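Local coordinates for protein abietadiene synthase, chloroplastic (Abies grandis, PDB 3S9V) that is a chloroplast enzyme of the terpene synthase family, a mainly helical protein that includes the family's metal-binding domain, at residues Tyr601-Trp606 against Leu646-Leu650; Gly642-Leu646 against Asp665-Leu671. Numbering follows the deposited sequence.

Contact 1 (Tyr601-Trp606 against Leu646-Leu650); sequences YIQNVW and LISAL
Build Tyr601-Trp606 as regular α-helix, one and a half turns inside helix 599-621, with Val605 N to Tyr601 O at 2.9 Å and Trp606 N to Ile602 O at 3.1 Å. Leu646-Ser648 are helical too; Ala649 (phi/psi -60/-10) and Leu650 (-87/-11) follow, with a weak bond of 3.3 Å from Leu650 N to Ile647 O. Set the register with CA-CA distances of 6.7 Å for Ile602-Ile647 and 7.1 Å for Val605-Leu646. This is helix-against-helix packing within the all-α terpene synthase metal-binding domain, with helix 570-594 adding Phe583 and Ile586 around Ile602 and Ile647. Tyr601 takes chi1 t (chi2 84°), so its OH donates to Leu646 O at 2.6 Å. Leu646 O lies at the edge of the tyrosine ring, near its plane. Val605, chi1 t, sets CG2 4.0 Å from Leu646 CB and CG1 4.0 Å from Ile647 CG1. Ile647 (m, t) extends until its CD1 lies 4.4 Å from Ile602 CG2 and 3.9 Å from Trp606 CD1, while Ile602 CG1 approaches Leu650 CD2 at 4.3 Å.

Contact 2 (Gly642-Leu646 against Asp665-Leu671); sequences GTVVL and DRESRFL
A guanidinium reaches back across a buried interface to the first turn of a helix: Arg666 (chi1-chi3 m, t, t, chi4 -76°) gives NH1 to Thr643 OG1 at 2.8 Å, and NH2 to water 1 at 3.0 Å. The same water accepts from Thr643 N at 3.2 Å. Gly642-Leu646 are regular α-helix, with Leu646 N to Gly642 O at 2.9 Å. Against them, Asp665-Ser668 form a type I turn, Ser668 N to Asp665 O 3.0 Å, leading into helix 669-693. Asp665 OD1 accepts from Glu667 N at 2.6 Å, an Asx turn; Ser668 is the N-cap, its OG donating to Asp665 O (2.9 Å) and accepting from Leu671 N (3.3 Å). CA atoms pair at 6.4 Å for Gly642-Leu671 and 6.9 Å for Leu646-Asp665. Gly642 CA sits 4.2 Å from Arg666 NH2 and 4.1 Å from Leu671 CD2; an ideal CB would clash with NH2. Leu646 (m, t) lays CD1 over a guanidinium face, 3.7 Å from Arg666 CG and 4.1 Å from Leu671 CD2, and Val645 CG1 meets Leu671 CD1 at 3.9 Å. Thr643 OG1 also bonds Gln609, and Arg666 NH1 also bonds Val605 O, both on helix 599-621. The acceptors named for this guanidinium, a hydroxyl, a water and a carbonyl, are all neutral, so these are directional hydrogen bonds with no salt bridge among them.

The two contacts, with centres about 10 Å apart, use successive parts of helix 641-648 and share Leu646, whose side chain touches helix 599-621 in contact 1 and the 665-671 segment in contact 2. Along the chain the order is 601-606, 642-646, 646-650, 665-671, so contact 1 takes up the short helix where contact 2 leaves it. They also meet directly: besides the Arg666 bond to Val605 O, Thr643 CG2 packs 3.8 Å from both Val605 CG1 and Trp606 CZ2. Helix 599-621, helix 641-648 and the turn leading into helix 669-693 thereby pack together, largely buried, within the metal-binding domain.

Contact 1 (Tyr601-Trp606 against Leu646-Leu650)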
loop_
_atom_site.group_PDB
_atom_site.type_symbol
_atom_site.label_atom_id
_atom_site.label_comp_id
_atom_site.label_asym_id
_atom_site.label_seq_id
_atom_site.Cartn_x
_atom_site.Cartn_y
_atom_site.Cartn_z
ATOM N N TYR A 601 -23.381 -16.951 -27.029
ATOM C CA TYR A 601 -22.150 -16.483 -26.399
ATOM C C TYR A 601 -21.703 -17.467 -25.315
ATOM O O TYR A 601 -20.545 -17.904 -25.281
ATOM C CB TYR A 601 -22.400 -15.100 -25.793
ATOM C CG TYR A 601 -21.272 -14.542 -24.958
ATOM C CD1 TYR A 601 -20.204 -13.864 -25.546
ATOM C CD2 TYR A 601 -21.278 -14.680 -23.574
ATOM C CE1 TYR A 601 -19.171 -13.336 -24.770
ATOM C CE2 TYR A 601 -20.252 -14.159 -22.795
ATOM C CZ TYR A 601 -19.202 -13.487 -23.397
ATOM O OH TYR A 601 -18.190 -12.971 -22.617
ATOM N N ILE A 602 -22.640 -17.811 -24.440
ATOM C CA ILE A 602 -22.387 -18.740 -23.351
ATOM C C ILE A 602 -21.995 -20.118 -23.879
ATOM O O ILE A 602 -21.140 -20.795 -23.294
ATOM C CB ILE A 602 -23.633 -18.848 -22.441
ATOM C CG1 ILE A 602 -23.848 -17.511 -21.731
ATOM C CG2 ILE A 602 -23.462 -19.953 -21.408
ATOM C CD1 ILE A 602 -24.938 -17.538 -20.682
ATOM N N GLN A 603 -22.603 -20.527 -24.988
ATOM C CA GLN A 603 -22.302 -21.832 -25.575
ATOM C C GLN A 603 -20.894 -21.856 -26.161
ATOM O O GLN A 603 -20.181 -22.845 -26.034
ATOM C CB GLN A 603 -23.299 -22.183 -26.682
ATOM C CG GLN A 603 -24.742 -22.307 -26.233
ATOM C CD GLN A 603 -25.676 -22.649 -27.384
ATOM O OE1 GLN A 603 -26.873 -22.374 -27.323
ATOM N NE2 GLN A 603 -25.134 -23.263 -28.433
ATOM N N ASN A 604 -20.503 -20.762 -26.806
ATOM C CA ASN A 604 -19.184 -20.673 -27.405
ATOM C C ASN A 604 -18.119 -20.626 -26.308
ATOM O O ASN A 604 -17.063 -21.251 -26.429
ATOM C CB ASN A 604 -19.099 -19.429 -28.294
ATOM C CG ASN A 604 -17.849 -19.407 -29.143
ATOM O OD1 ASN A 604 -17.014 -18.516 -29.015
ATOM N ND2 ASN A 604 -17.713 -20.394 -30.020
ATOM N N VAL A 605 -18.392 -19.892 -25.231
ATOM C CA VAL A 605 -17.436 -19.823 -24.132
ATOM C C VAL A 605 -17.163 -21.247 -23.666
ATOM O O VAL A 605 -16.003 -21.654 -23.545
ATOM C CB VAL A 605 -17.977 -19.009 -22.936
ATOM C CG1 VAL A 605 -17.044 -19.170 -21.715
ATOM C CG2 VAL A 605 -18.100 -17.546 -23.320
ATOM N N TRP A 606 -18.237 -22.001 -23.423
ATOM C CA TRP A 606 -18.121 -23.387 -22.966
ATOM C C TRP A 606 -17.567 -24.334 -24.036
ATOM O O TRP A 606 -16.863 -25.296 -23.716
ATOM C CB TRP A 606 -19.479 -23.899 -22.452
ATOM C CG TRP A 606 -19.769 -23.466 -21.038
ATOM C CD1 TRP A 606 -20.678 -22.536 -20.635
ATOM C CD2 TRP A 606 -19.076 -23.888 -19.856
ATOM N NE1 TRP A 606 -20.591 -22.343 -19.276
ATOM C CE2 TRP A 606 -19.614 -23.160 -18.773
ATOM C CE3 TRP A 606 -18.043 -24.809 -19.609
ATOM C CZ2 TRP A 606 -19.156 -23.320 -17.453
ATOM C CZ3 TRP A 606 -17.584 -24.968 -18.296
ATOM C CH2 TRP A 606 -18.144 -24.223 -17.235
ATOM N N LEU A 646 -15.401 -14.574 -18.709
ATOM C CA LEU A 646 -16.269 -14.274 -19.832
ATOM C C LEU A 646 -17.764 -14.368 -19.524
ATOM O O LEU A 646 -18.569 -13.620 -20.084
ATOM C CB LEU A 646 -15.891 -15.159 -21.014
ATOM C CG LEU A 646 -14.474 -14.856 -21.532
ATOM C CD1 LEU A 646 -14.102 -15.815 -22.656
ATOM C CD2 LEU A 646 -14.400 -13.418 -22.024
ATOM N N ILE A 647 -18.147 -15.269 -18.632
ATOM C CA ILE A 647 -19.555 -15.369 -18.291
ATOM C C ILE A 647 -19.924 -14.321 -17.231
ATOM O O ILE A 647 -20.980 -13.698 -17.317
ATOM C CB ILE A 647 -19.904 -16.795 -17.839
ATOM C CG1 ILE A 647 -19.594 -17.761 -18.994
ATOM C CG2 ILE A 647 -21.374 -16.877 -17.443
ATOM C CD1 ILE A 647 -20.029 -19.177 -18.773
ATOM N N SER A 648 -19.041 -14.096 -16.258
ATOM C CA SER A 648 -19.290 -13.092 -15.222
ATOM C C SER A 648 -19.363 -11.664 -15.806
ATOM O O SER A 648 -20.112 -10.822 -15.306
ATOM C CB SER A 648 -18.180 -13.131 -14.168
ATOM O OG SER A 648 -18.155 -14.365 -13.480
ATOM N N ALA A 649 -18.579 -11.406 -16.855
ATOM C CA ALA A 649 -18.522 -10.097 -17.509
ATOM C C ALA A 649 -19.855 -9.620 -18.092
ATOM O O ALA A 649 -19.970 -8.476 -18.530
ATOM C CB ALA A 649 -17.459 -10.115 -18.609
ATOM N N LEU A 650 -20.849 -10.499 -18.122
ATOM C CA LEU A 650 -22.170 -10.140 -18.633
ATOM C C LEU A 650 -23.013 -9.527 -17.520
ATOM O O LEU A 650 -24.069 -8.962 -17.780
ATOM C CB LEU A 650 -22.903 -11.381 -19.147
ATOM C CG LEU A 650 -22.618 -11.978 -20.523
ATOM C CD1 LEU A 650 -21.151 -11.905 -20.847
ATOM C CD2 LEU A 650 -23.115 -13.416 -20.521
#

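Contact 2 (Gly642-Leu646 against Asp665-Leu671)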
loop_
_atom_site.group_PDB
_atom_site.type_symbol
_atom_site.label_atom_id
_atom_site.label_comp_id
_atom_site.label_asym_id
_atom_site.label_seq_id
_atom_site.Cartn_x
_atom_site.Cartn_y
_atom_site.Cartn_z
ATOM N N GLY A 642 -10.524 -18.251 -17.776
ATOM C CA GLY A 642 -11.115 -17.465 -18.843
ATOM C C GLY A 642 -12.636 -17.586 -18.878
ATOM O O GLY A 642 -13.337 -16.587 -19.025
ATOM N N THR A 643 -13.134 -18.813 -18.746
ATOM C CA THR A 643 -14.572 -19.115 -18.771
ATOM C C THR A 643 -15.336 -18.366 -17.678
ATOM O O THR A 643 -16.384 -17.756 -17.938
ATOM C CB THR A 643 -14.794 -20.644 -18.618
ATOM O OG1 THR A 643 -14.305 -21.295 -19.792
ATOM C CG2 THR A 643 -16.280 -20.988 -18.416
ATOM N N VAL A 644 -14.793 -18.404 -16.464
ATOM C CA VAL A 644 -15.391 -17.728 -15.329
ATOM C C VAL A 644 -15.525 -16.229 -15.627
ATOM O O VAL A 644 -16.571 -15.622 -15.398
ATOM C CB VAL A 644 -14.521 -17.926 -14.082
ATOM C CG1 VAL A 644 -15.179 -17.258 -12.876
ATOM C CG2 VAL A 644 -14.301 -19.418 -13.845
ATOM N N VAL A 645 -14.459 -15.641 -16.157
ATOM C CA VAL A 645 -14.465 -14.225 -16.492
ATOM C C VAL A 645 -15.456 -13.857 -17.595
ATOM O O VAL A 645 -16.259 -12.940 -17.437
ATOM C CB VAL A 645 -13.061 -13.756 -16.934
ATOM C CG1 VAL A 645 -13.134 -12.351 -17.519
ATOM C CG2 VAL A 645 -12.117 -13.778 -15.740
ATOM N N LEU A 646 -15.401 -14.574 -18.709
ATOM C CA LEU A 646 -16.269 -14.274 -19.832
ATOM C C LEU A 646 -17.764 -14.368 -19.524
ATOM O O LEU A 646 -18.569 -13.620 -20.084
ATOM C CB LEU A 646 -15.891 -15.159 -21.014
ATOM C CG LEU A 646 -14.474 -14.856 -21.532
ATOM C CD1 LEU A 646 -14.102 -15.815 -22.656
ATOM C CD2 LEU A 646 -14.400 -13.418 -22.024
ATOM N N ASP A 665 -11.506 -11.015 -24.381
ATOM C CA ASP A 665 -11.907 -12.329 -24.874
ATOM C C ASP A 665 -10.724 -13.284 -24.988
ATOM O O ASP A 665 -9.597 -12.938 -24.641
ATOM C CB ASP A 665 -12.637 -12.219 -26.226
ATOM C CG ASP A 665 -11.739 -11.713 -27.351
ATOM O OD1 ASP A 665 -10.522 -11.995 -27.328
ATOM O OD2 ASP A 665 -12.262 -11.048 -28.275
ATOM N N ARG A 666 -10.985 -14.485 -25.485
ATOM C CA ARG A 666 -9.947 -15.492 -25.602
ATOM C C ARG A 666 -8.801 -15.127 -26.543
ATOM O O ARG A 666 -7.715 -15.706 -26.456
ATOM C CB ARG A 666 -10.577 -16.822 -25.996
ATOM C CG ARG A 666 -11.595 -17.325 -24.960
ATOM C CD ARG A 666 -11.901 -18.778 -25.195
ATOM N NE ARG A 666 -12.914 -19.360 -24.320
ATOM C CZ ARG A 666 -12.735 -19.704 -23.047
ATOM N NH1 ARG A 666 -13.742 -20.248 -22.366
ATOM N NH2 ARG A 666 -11.566 -19.498 -22.450
ATOM N N GLU A 667 -9.032 -14.156 -27.421
ATOM C CA GLU A 667 -8.011 -13.702 -28.360
ATOM C C GLU A 667 -7.131 -12.590 -27.789
ATOM O O GLU A 667 -6.120 -12.239 -28.388
ATOM C CB GLU A 667 -8.660 -13.209 -29.659
ATOM C CG GLU A 667 -8.908 -14.299 -30.702
ATOM C CD GLU A 667 -9.698 -15.483 -30.161
ATOM O OE1 GLU A 667 -10.838 -15.269 -29.686
ATOM O OE2 GLU A 667 -9.178 -16.624 -30.214
ATOM N N SER A 668 -7.505 -12.033 -26.637
ATOM C CA SER A 668 -6.710 -10.958 -26.041
ATOM C C SER A 668 -5.513 -11.463 -25.229
ATOM O O SER A 668 -5.577 -12.504 -24.573
ATOM C CB SER A 668 -7.582 -10.069 -25.147
ATOM O OG SER A 668 -7.938 -10.728 -23.939
ATOM N N ARG A 669 -4.426 -10.708 -25.274
ATOM C CA ARG A 669 -3.215 -11.053 -24.537
ATOM C C ARG A 669 -3.519 -11.007 -23.043
ATOM O O ARG A 669 -3.003 -11.808 -22.270
ATOM C CB ARG A 669 -2.104 -10.054 -24.874
ATOM C CG ARG A 669 -0.808 -10.239 -24.107
ATOM C CD ARG A 669 -0.110 -11.549 -24.473
ATOM N NE ARG A 669 1.203 -11.662 -23.838
ATOM C CZ ARG A 669 1.938 -12.773 -23.824
ATOM N NH1 ARG A 669 1.494 -13.874 -24.409
ATOM N NH2 ARG A 669 3.112 -12.790 -23.209
ATOM N N PHE A 670 -4.375 -10.068 -22.652
ATOM C CA PHE A 670 -4.759 -9.869 -21.255
ATOM C C PHE A 670 -5.335 -11.142 -20.631
ATOM O O PHE A 670 -4.809 -11.647 -19.637
ATOM C CB PHE A 670 -5.768 -8.714 -21.178
ATOM C CG PHE A 670 -5.993 -8.174 -19.790
ATOM C CD1 PHE A 670 -5.033 -8.318 -18.800
ATOM C CD2 PHE A 670 -7.169 -7.487 -19.486
ATOM C CE1 PHE A 670 -5.234 -7.790 -17.524
ATOM C CE2 PHE A 670 -7.378 -6.955 -18.218
ATOM C CZ PHE A 670 -6.405 -7.107 -17.233
ATOM N N LEU A 671 -6.399 -11.673 -21.226
ATOM C CA LEU A 671 -7.024 -12.887 -20.713
ATOM C C LEU A 671 -6.081 -14.095 -20.821
ATOM O O LEU A 671 -6.090 -14.971 -19.963
ATOM C CB LEU A 671 -8.313 -13.185 -21.481
ATOM C CG LEU A 671 -9.285 -14.151 -20.791
ATOM C CD1 LEU A 671 -10.097 -13.377 -19.750
ATOM C CD2 LEU A 671 -10.221 -14.782 -21.815
HETATM O O HOH W 1 -10.798 -20.690 -19.824
#